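PDB 2OGG: HTH-type transcriptional regulator TreR from Bacillus subtilis, which represses transcription of the trePA operon, binding DNA as a GntR-type repressor and trehalose-6-phosphate through the effector-binding domain that this chain comprises. Local coordinates for residues Leu107-Asn120 with Gln131-Arg143. Numbering follows the deposited sequence.
Sequences LDLRGYDHMVVVRN and QYTESRHRLDKFR
Val116 pairs with His137, and Val118 with Ser135, as hydrogen-bonded antiparallel partners in the beta hairpin of strands 114-124 and 129-138, neighbouring strands of the six-stranded antiparallel sheet of the UTRA effector-binding domain. His137 N reaches Val116 O at 2.7 Å, and Val118 N reaches Ser135 O at 2.8 Å. On the face that carries Val116, Val118, Ser135 and His137, the chain turns back after strand 129-138, and Phe142 comes to lie over the valines. CG1 of Val116 is the bump: it sits 3.3 Å from the centre of the Phe142 ring, just 7° off the normal, a CH-pi contact. With chi1 at 175°, CG1 takes the position opposite the backbone N, and from there it meets the ring over its centre. Val118 CG2 meets the ring atom Phe142 CE1 at 3.5 Å, and the imidazole of His137 turns one face to the ring's CD1. Branched valines suit this place, since they are compact enough to fit under a flat ring; Ile94 of the second subunit also packs on Phe142.

On the face of Val117, Arg136 and Glu134, Val117 CG2 lies over one face of the Arg136 guanidinium, 3.6 Å from NH1. Glu134 salt-bridges Arg136, which also pairs with Glu97 and Asp103. At the far end, the extended Arg119 chain brings NE to Tyr132 OH at 3.2 Å, while NH1 pairs with Glu97; that hydroxyl of Tyr132 donates to Glu134 OE1.

The turn before strand 114-124 wraps round Arg138. The CG methylene of Arg138 presses over one face of the Tyr112 ring, with Leu109 CD2 also against it, while the guanidinium grips Asp140 side-on with NE and NH2. Glu49 is a second acid for NH2. An arginine fits here because its apolar stem fills the hollow and its nitrogens reach polar partners beyond it: NH1 donates, in the guanidinium plane of Arg138, to Asp108 O at 2.7 Å.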
ATOM      1  N   LEU A 107      16.948 -12.978 -25.303  1.00 38.41           N
ATOM      2  CA  LEU A 107      15.514 -13.320 -25.339  1.00 38.32           C
ATOM      3  C   LEU A 107      15.004 -13.572 -26.751  1.00 36.49           C
ATOM      4  O   LEU A 107      15.596 -13.119 -27.724  1.00 37.77           O
ATOM      5  CB  LEU A 107      14.650 -12.248 -24.660  1.00 37.28           C
ATOM      6  CG  LEU A 107      15.076 -11.714 -23.291  1.00 41.29           C
ATOM      7  CD1 LEU A 107      14.279 -10.461 -22.965  1.00 46.47           C
ATOM      8  CD2 LEU A 107      14.894 -12.771 -22.186  1.00 38.38           C
ATOM      9  N   ASP A 108      13.940 -14.356 -26.861  1.00 35.49           N
ATOM     10  CA  ASP A 108      13.291 -14.563 -28.143  1.00 33.89           C
ATOM     11  C   ASP A 108      12.351 -13.380 -28.401  1.00 34.63           C
ATOM     12  O   ASP A 108      11.206 -13.377 -27.956  1.00 36.79           O
ATOM     13  CB  ASP A 108      12.515 -15.886 -28.129  1.00 34.75           C
ATOM     14  CG  ASP A 108      13.328 -17.046 -27.551  1.00 38.33           C
ATOM     15  OD1 ASP A 108      14.501 -17.212 -27.941  1.00 43.28           O
ATOM     16  OD2 ASP A 108      12.773 -17.835 -26.757  1.00 40.94           O
ATOM     17  N   LEU A 109      12.836 -12.364 -29.107  1.00 36.27           N
ATOM     18  CA  LEU A 109      12.054 -11.142 -29.275  1.00 36.54           C
ATOM     19  C   LEU A 109      11.183 -11.048 -30.520  1.00 38.17           C
ATOM     20  O   LEU A 109      10.465 -10.064 -30.698  1.00 40.30           O
ATOM     21  CB  LEU A 109      12.922  -9.900 -29.093  1.00 35.53           C
ATOM     22  CG  LEU A 109      13.404  -9.723 -27.647  1.00 37.94           C
ATOM     23  CD1 LEU A 109      14.449  -8.645 -27.542  1.00 42.68           C
ATOM     24  CD2 LEU A 109      12.249  -9.424 -26.667  1.00 42.64           C
ATOM     25  N   ARG A 110      11.103 -12.136 -31.279  1.00 39.97           N
ATOM     26  CA  ARG A 110      10.245 -12.173 -32.471  1.00 39.96           C
ATOM     27  C   ARG A 110      10.345 -10.870 -33.271  1.00 38.80           C
ATOM     28  O   ARG A 110      11.438 -10.386 -33.571  1.00 36.69           O
ATOM     29  CB  ARG A 110       8.779 -12.358 -32.065  1.00 40.37           C
ATOM     30  CG  ARG A 110       8.429 -13.647 -31.335  1.00 43.34           C
ATOM     31  CD  ARG A 110       6.929 -13.642 -31.021  1.00 47.50           C
ATOM     32  NE  ARG A 110       6.455 -14.850 -30.349  1.00 45.15           N
ATOM     33  CZ  ARG A 110       5.653 -15.751 -30.906  1.00 44.78           C
ATOM     34  NH1 ARG A 110       5.265 -15.614 -32.170  1.00 43.66           N
ATOM     35  NH2 ARG A 110       5.245 -16.798 -30.203  1.00 41.78           N
ATOM     36  N   GLY A 111       9.181 -10.323 -33.620  1.00 38.12           N
ATOM     37  CA  GLY A 111       9.089  -8.998 -34.221  1.00 38.39           C
ATOM     38  C   GLY A 111       8.688  -7.970 -33.176  1.00 38.84           C
ATOM     39  O   GLY A 111       7.669  -7.303 -33.312  1.00 39.01           O
ATOM     40  N   TYR A 112       9.383  -7.984 -32.045  1.00 39.60           N
ATOM     41  CA  TYR A 112       9.151  -7.001 -30.995  1.00 41.50           C
ATOM     42  C   TYR A 112      10.238  -5.920 -30.938  1.00 39.85           C
ATOM     43  O   TYR A 112      11.392  -6.191 -31.238  1.00 40.88           O
ATOM     44  CB  TYR A 112       8.975  -7.699 -29.650  1.00 42.66           C
ATOM     45  CG  TYR A 112       7.549  -8.147 -29.402  1.00 48.77           C
ATOM     46  CD1 TYR A 112       6.540  -7.208 -29.176  1.00 57.79           C
ATOM     47  CD2 TYR A 112       7.198  -9.500 -29.433  1.00 46.50           C
ATOM     48  CE1 TYR A 112       5.231  -7.600 -28.929  1.00 60.06           C
ATOM     49  CE2 TYR A 112       5.892  -9.906 -29.179  1.00 52.70           C
ATOM     50  CZ  TYR A 112       4.910  -8.949 -28.930  1.00 59.52           C
ATOM     51  OH  TYR A 112       3.606  -9.324 -28.685  1.00 50.79           O
ATOM     52  N   ASP A 113       9.828  -4.670 -30.737  1.00 39.68           N
ATOM     53  CA  ASP A 113      10.759  -3.541 -30.744  1.00 38.91           C
ATOM     54  C   ASP A 113      10.938  -2.911 -29.360  1.00 38.94           C
ATOM     55  O   ASP A 113      11.872  -2.133 -29.168  1.00 38.66           O
ATOM     56  CB  ASP A 113      10.287  -2.462 -31.718  1.00 39.32           C
ATOM     57  CG  ASP A 113      10.500  -2.849 -33.176  1.00 47.12           C
ATOM     58  OD1 ASP A 113      11.596  -3.362 -33.504  1.00 43.71           O
ATOM     59  OD2 ASP A 113       9.611  -2.542 -34.007  1.00 39.27           O
ATOM     60  N   HIS A 114       9.950  -3.095 -28.480  1.00 36.77           N
ATOM     61  CA  HIS A 114       9.986  -2.516 -27.120  1.00 39.06           C
ATOM     62  C   HIS A 114       9.813  -3.532 -26.006  1.00 37.98           C
ATOM     63  O   HIS A 114       9.411  -4.678 -26.255  1.00 37.00           O
ATOM     64  CB  HIS A 114       8.962  -1.390 -26.940  1.00 34.59           C
ATOM     65  CG  HIS A 114       9.184  -0.224 -27.852  1.00 42.56           C
ATOM     66  ND1 HIS A 114       8.784  -0.225 -29.174  1.00 44.68           N
ATOM     67  CD2 HIS A 114       9.754   0.984 -27.630  1.00 40.91           C
ATOM     68  CE1 HIS A 114       9.138   0.917 -29.737  1.00 44.65           C
ATOM     69  NE2 HIS A 114       9.713   1.674 -28.818  1.00 45.69           N
HETATM   70  N   MSE A 115      10.049  -3.065 -24.777  1.00 39.09           N
HETATM   71  CA  MSE A 115       9.990  -3.881 -23.577  1.00 38.17           C
HETATM   72  C   MSE A 115       9.238  -3.104 -22.515  1.00 42.08           C
HETATM   73  O   MSE A 115       9.237  -1.872 -22.517  1.00 45.68           O
HETATM   74  CB  MSE A 115      11.394  -4.097 -23.034  1.00 37.99           C
HETATM   75  CG  MSE A 115      12.386  -4.652 -24.022  1.00 43.67           C
HETATM   76 SE   MSE A 115      12.565  -6.593 -24.020  0.50 39.93          SE
HETATM   77  CE  MSE A 115      11.039  -7.018 -25.119  1.00 51.65           C
ATOM     78  N   VAL A 116       8.618  -3.817 -21.582  1.00 42.89           N
ATOM     79  CA  VAL A 116       8.145  -3.196 -20.368  1.00 41.03           C
ATOM     80  C   VAL A 116       9.245  -3.414 -19.309  1.00 42.26           C
ATOM     81  O   VAL A 116       9.814  -4.508 -19.242  1.00 40.46           O
ATOM     82  CB  VAL A 116       6.781  -3.775 -19.926  1.00 41.34           C
ATOM     83  CG1 VAL A 116       6.339  -3.175 -18.554  1.00 38.29           C
ATOM     84  CG2 VAL A 116       5.747  -3.468 -20.953  1.00 33.55           C
ATOM     85  N   VAL A 117       9.755  -2.312 -18.756  1.00 40.85           N
ATOM     86  CA  VAL A 117      10.857  -2.382 -17.800  1.00 42.76           C
ATOM     87  C   VAL A 117      10.442  -1.981 -16.396  1.00 44.26           C
ATOM     88  O   VAL A 117      10.068  -0.830 -16.147  1.00 43.14           O
ATOM     89  CB  VAL A 117      12.060  -1.514 -18.196  1.00 43.90           C
ATOM     90  CG1 VAL A 117      13.164  -1.661 -17.146  1.00 41.65           C
ATOM     91  CG2 VAL A 117      12.582  -1.898 -19.570  1.00 40.32           C
ATOM     92  N   VAL A 118      10.441  -2.953 -15.496  1.00 45.09           N
ATOM     93  CA  VAL A 118      10.149  -2.703 -14.087  1.00 43.85           C
ATOM     94  C   VAL A 118      11.434  -2.551 -13.280  1.00 45.33           C
ATOM     95  O   VAL A 118      12.302  -3.439 -13.270  1.00 40.56           O
ATOM     96  CB  VAL A 118       9.310  -3.837 -13.477  1.00 44.02           C
ATOM     97  CG1 VAL A 118       8.964  -3.488 -12.040  1.00 41.28           C
ATOM     98  CG2 VAL A 118       8.038  -4.065 -14.320  1.00 40.17           C
ATOM     99  N   ARG A 119      11.590  -1.376 -12.686  1.00 47.90           N
ATOM    100  CA  ARG A 119      12.732  -1.104 -11.824  1.00 47.63           C
ATOM    101  C   ARG A 119      12.292  -0.963 -10.392  1.00 46.82           C
ATOM    102  O   ARG A 119      11.438  -0.143 -10.078  1.00 45.42           O
ATOM    103  CB  ARG A 119      13.435   0.165 -12.249  1.00 46.14           C
ATOM    104  CG  ARG A 119      14.296  -0.031 -13.467  1.00 45.87           C
ATOM    105  CD  ARG A 119      14.966   1.276 -13.824  1.00 39.23           C
ATOM    106  NE  ARG A 119      15.806   1.154 -15.005  1.00 47.04           N
ATOM    107  CZ  ARG A 119      15.414   1.449 -16.238  1.00 40.86           C
ATOM    108  NH1 ARG A 119      14.138   1.714 -16.512  1.00 44.05           N
ATOM    109  NH2 ARG A 119      16.262   1.283 -17.221  1.00 36.05           N
ATOM    110  N   ASN A 120      13.078  -1.548  -9.508  1.00 47.30           N
ATOM    111  CA  ASN A 120      12.692  -1.651  -8.124  1.00 47.48           C
ATOM    112  C   ASN A 120      13.906  -1.391  -7.230  1.00 46.63           C
ATOM    113  O   ASN A 120      14.986  -1.917  -7.474  1.00 53.12           O
ATOM    114  CB  ASN A 120      12.151  -3.054  -7.916  1.00 48.35           C
ATOM    115  CG  ASN A 120      11.497  -3.227  -6.606  1.00 49.37           C
ATOM    116  OD1 ASN A 120      10.905  -2.303  -6.071  1.00 65.77           O
ATOM    117  ND2 ASN A 120      11.442  -4.461  -6.157  1.00 72.74           N
ATOM    118  N   GLN A 131      19.459  -2.645  -2.595  1.00 41.09           N
ATOM    119  CA  GLN A 131      19.292  -3.498  -3.785  1.00 38.51           C
ATOM    120  C   GLN A 131      18.658  -2.792  -4.983  1.00 38.35           C
ATOM    121  O   GLN A 131      17.793  -1.932  -4.830  1.00 37.84           O
ATOM    122  CB  GLN A 131      18.437  -4.695  -3.429  1.00 40.82           C
ATOM    123  CG  GLN A 131      18.020  -5.525  -4.634  1.00 39.40           C
ATOM    124  CD  GLN A 131      17.244  -6.727  -4.203  1.00 49.08           C
ATOM    125  OE1 GLN A 131      16.950  -6.872  -3.013  1.00 48.32           O
ATOM    126  NE2 GLN A 131      17.080  -7.689  -5.113  1.00 46.38           N
ATOM    127  N   TYR A 132      19.041  -3.198  -6.187  1.00 42.09           N
ATOM    128  CA  TYR A 132      18.411  -2.656  -7.371  1.00 41.73           C
ATOM    129  C   TYR A 132      18.094  -3.763  -8.367  1.00 44.64           C
ATOM    130  O   TYR A 132      18.954  -4.566  -8.695  1.00 47.15           O
ATOM    131  CB  TYR A 132      19.270  -1.574  -7.997  1.00 37.06           C
ATOM    132  CG  TYR A 132      18.943  -1.297  -9.458  1.00 43.68           C
ATOM    133  CD1 TYR A 132      17.915  -0.435  -9.826  1.00 42.84           C
ATOM    134  CD2 TYR A 132      19.713  -1.832 -10.465  1.00 36.16           C
ATOM    135  CE1 TYR A 132      17.573  -0.252 -11.166  1.00 30.26           C
ATOM    136  CE2 TYR A 132      19.415  -1.609 -11.818  1.00 40.16           C
ATOM    137  CZ  TYR A 132      18.339  -0.840 -12.166  1.00 48.63           C
ATOM    138  OH  TYR A 132      18.089  -0.588 -13.520  1.00 41.76           O
ATOM    139  N   THR A 133      16.841  -3.810  -8.826  1.00 44.94           N
ATOM    140  CA  THR A 133      16.390  -4.826  -9.761  1.00 42.70           C
ATOM    141  C   THR A 133      15.808  -4.179 -11.005  1.00 41.54           C
ATOM    142  O   THR A 133      15.238  -3.095 -10.944  1.00 45.45           O
ATOM    143  CB  THR A 133      15.352  -5.718  -9.098  1.00 41.20           C
ATOM    144  OG1 THR A 133      15.898  -6.211  -7.872  1.00 54.62           O
ATOM    145  CG2 THR A 133      14.996  -6.917  -9.976  1.00 52.08           C
ATOM    146  N   GLU A 134      16.128  -4.753 -12.145  1.00 36.88           N
ATOM    147  CA  GLU A 134      15.659  -4.267 -13.438  1.00 39.72           C
ATOM    148  C   GLU A 134      15.111  -5.462 -14.205  1.00 40.07           C
ATOM    149  O   GLU A 134      15.835  -6.434 -14.435  1.00 40.67           O
ATOM    150  CB  GLU A 134      16.795  -3.642 -14.247  1.00 35.45           C
ATOM    151  CG  GLU A 134      16.318  -3.209 -15.617  1.00 43.47           C
ATOM    152  CD  GLU A 134      17.422  -2.707 -16.525  1.00 48.12           C
ATOM    153  OE1 GLU A 134      18.323  -1.983 -16.045  1.00 46.05           O
ATOM    154  OE2 GLU A 134      17.290  -2.900 -17.756  1.00 54.75           O
ATOM    155  N   SER A 135      13.792  -5.495 -14.359  1.00 40.83           N
ATOM    156  CA  SER A 135      13.113  -6.663 -14.905  1.00 42.01           C
ATOM    157  C   SER A 135      12.498  -6.292 -16.233  1.00 40.19           C
ATOM    158  O   SER A 135      11.693  -5.369 -16.304  1.00 42.97           O
ATOM    159  CB  SER A 135      12.018  -7.097 -13.943  1.00 40.25           C
ATOM    160  OG  SER A 135      11.597  -8.413 -14.216  1.00 50.44           O
ATOM    161  N   ARG A 136      13.021  -6.866 -17.303  1.00 40.44           N
ATOM    162  CA  ARG A 136      12.632  -6.455 -18.655  1.00 37.65           C
ATOM    163  C   ARG A 136      11.723  -7.494 -19.311  1.00 39.42           C
ATOM    164  O   ARG A 136      12.144  -8.647 -19.527  1.00 38.32           O
ATOM    165  CB  ARG A 136      13.890  -6.234 -19.497  1.00 34.57           C
ATOM    166  CG  ARG A 136      14.922  -5.387 -18.773  1.00 41.99           C
ATOM    167  CD  ARG A 136      16.169  -5.118 -19.613  1.00 38.97           C
ATOM    168  NE  ARG A 136      15.880  -4.356 -20.823  1.00 40.45           N
ATOM    169  CZ  ARG A 136      15.916  -3.026 -20.906  1.00 41.95           C
ATOM    170  NH1 ARG A 136      16.185  -2.305 -19.824  1.00 36.39           N
ATOM    171  NH2 ARG A 136      15.674  -2.418 -22.071  1.00 34.98           N
ATOM    172  N   HIS A 137      10.480  -7.098 -19.605  1.00 37.73           N
ATOM    173  CA  HIS A 137       9.513  -7.998 -20.222  1.00 37.83           C
ATOM    174  C   HIS A 137       9.237  -7.670 -21.664  1.00 41.94           C
ATOM    175  O   HIS A 137       8.960  -6.526 -21.997  1.00 48.57           O
ATOM    176  CB  HIS A 137       8.182  -7.897 -19.503  1.00 40.09           C
ATOM    177  CG  HIS A 137       8.258  -8.202 -18.044  1.00 40.90           C
ATOM    178  ND1 HIS A 137       8.810  -7.329 -17.132  1.00 40.28           N
ATOM    179  CD2 HIS A 137       7.807  -9.261 -17.329  1.00 43.83           C
ATOM    180  CE1 HIS A 137       8.720  -7.848 -15.918  1.00 43.12           C
ATOM    181  NE2 HIS A 137       8.090  -9.007 -16.008  1.00 44.56           N
ATOM    182  N   ARG A 138       9.113  -8.708 -22.480  1.00 41.39           N
ATOM    183  CA  ARG A 138       8.459  -8.599 -23.761  1.00 35.89           C
ATOM    184  C   ARG A 138       6.996  -8.165 -23.563  1.00 40.19           C
ATOM    185  O   ARG A 138       6.316  -8.620 -22.638  1.00 42.24           O
ATOM    186  CB  ARG A 138       8.502  -9.955 -24.432  1.00 38.31           C
ATOM    187  CG  ARG A 138       8.493  -9.890 -25.954  1.00 28.44           C
ATOM    188  CD  ARG A 138       8.774 -11.270 -26.494  1.00 31.74           C
ATOM    189  NE  ARG A 138       7.608 -12.150 -26.410  1.00 27.94           N
ATOM    190  CZ  ARG A 138       7.541 -13.355 -26.976  1.00 33.88           C
ATOM    191  NH1 ARG A 138       8.581 -13.840 -27.657  1.00 36.49           N
ATOM    192  NH2 ARG A 138       6.455 -14.099 -26.813  1.00 30.26           N
ATOM    193  N   LEU A 139       6.492  -7.325 -24.457  1.00 41.57           N
ATOM    194  CA  LEU A 139       5.226  -6.642 -24.211  1.00 42.73           C
ATOM    195  C   LEU A 139       4.068  -7.565 -23.871  1.00 43.72           C
ATOM    196  O   LEU A 139       3.259  -7.252 -23.008  1.00 42.89           O
ATOM    197  CB  LEU A 139       4.852  -5.744 -25.387  1.00 43.80           C
ATOM    198  CG  LEU A 139       5.633  -4.438 -25.394  1.00 43.32           C
ATOM    199  CD1 LEU A 139       7.072  -4.751 -25.657  1.00 57.10           C
ATOM    200  CD2 LEU A 139       5.090  -3.498 -26.457  1.00 36.14           C
ATOM    201  N   ASP A 140       3.908  -8.637 -24.635  1.00 46.28           N
ATOM    202  CA  ASP A 140       2.805  -9.567 -24.397  1.00 46.14           C
ATOM    203  C   ASP A 140       2.913 -10.347 -23.080  1.00 44.81           C
ATOM    204  O   ASP A 140       2.038 -11.127 -22.763  1.00 46.72           O
ATOM    205  CB  ASP A 140       2.657 -10.543 -25.571  1.00 45.19           C
ATOM    206  CG  ASP A 140       3.851 -11.484 -25.707  1.00 52.22           C
ATOM    207  OD1 ASP A 140       5.008 -11.019 -25.572  1.00 54.32           O
ATOM    208  OD2 ASP A 140       3.630 -12.697 -25.919  1.00 55.31           O
ATOM    209  N   LYS A 141       4.044 -10.246 -22.390  1.00 46.84           N
ATOM    210  CA  LYS A 141       4.294 -11.081 -21.208  1.00 47.06           C
ATOM    211  C   LYS A 141       4.401 -10.231 -19.950  1.00 47.33           C
ATOM    212  O   LYS A 141       5.251 -10.466 -19.090  1.00 48.20           O
ATOM    213  CB  LYS A 141       5.577 -11.903 -21.387  1.00 45.31           C
ATOM    214  CG  LYS A 141       5.480 -12.983 -22.458  1.00 48.77           C
ATOM    215  CD  LYS A 141       4.382 -13.975 -22.128  1.00 57.03           C
ATOM    216  CE  LYS A 141       4.125 -14.905 -23.293  1.00 61.39           C
ATOM    217  NZ  LYS A 141       3.394 -16.106 -22.840  1.00 65.97           N
ATOM    218  N   PHE A 142       3.692  -9.119 -19.955  1.00 46.09           N
ATOM    219  CA  PHE A 142       3.745  -8.228 -18.833  1.00 47.61           C
ATOM    220  C   PHE A 142       2.348  -8.053 -18.287  1.00 47.26           C
ATOM    221  O   PHE A 142       1.409  -7.901 -19.065  1.00 46.23           O
ATOM    222  CB  PHE A 142       4.303  -6.874 -19.255  1.00 48.26           C
ATOM    223  CG  PHE A 142       4.338  -5.894 -18.142  1.00 43.35           C
ATOM    224  CD1 PHE A 142       5.209  -6.086 -17.096  1.00 40.74           C
ATOM    225  CD2 PHE A 142       3.309  -4.977 -17.989  1.00 46.36           C
ATOM    226  CE1 PHE A 142       5.155  -5.262 -15.965  1.00 44.87           C
ATOM    227  CE2 PHE A 142       3.214  -4.192 -16.848  1.00 44.65           C
ATOM    228  CZ  PHE A 142       4.143  -4.323 -15.843  1.00 39.06           C
ATOM    229  N   ARG A 143       2.187  -8.301 -16.992  1.00 44.54           N
ATOM    230  CA  ARG A 143       0.932  -8.008 -16.318  1.00 45.23           C
ATOM    231  C   ARG A 143       1.234  -7.636 -14.889  1.00 45.66           C
ATOM    232  O   ARG A 143       2.001  -8.306 -14.242  1.00 50.61           O
ATOM    233  CB  ARG A 143      -0.008  -9.204 -16.355  1.00 44.62           C
ATOM    234  CG  ARG A 143      -1.319  -9.011 -15.583  1.00 43.83           C
ATOM    235  CD  ARG A 143      -2.276 -10.184 -15.834  1.00 45.24           C
ATOM    236  NE  ARG A 143      -3.499 -10.098 -15.042  1.00 62.78           N
ATOM    237  CZ  ARG A 143      -3.665 -10.641 -13.832  1.00 67.86           C
ATOM    238  NH1 ARG A 143      -2.691 -11.341 -13.259  1.00 62.04           N
ATOM    239  NH2 ARG A 143      -4.815 -10.475 -13.187  1.00 68.68           N
TER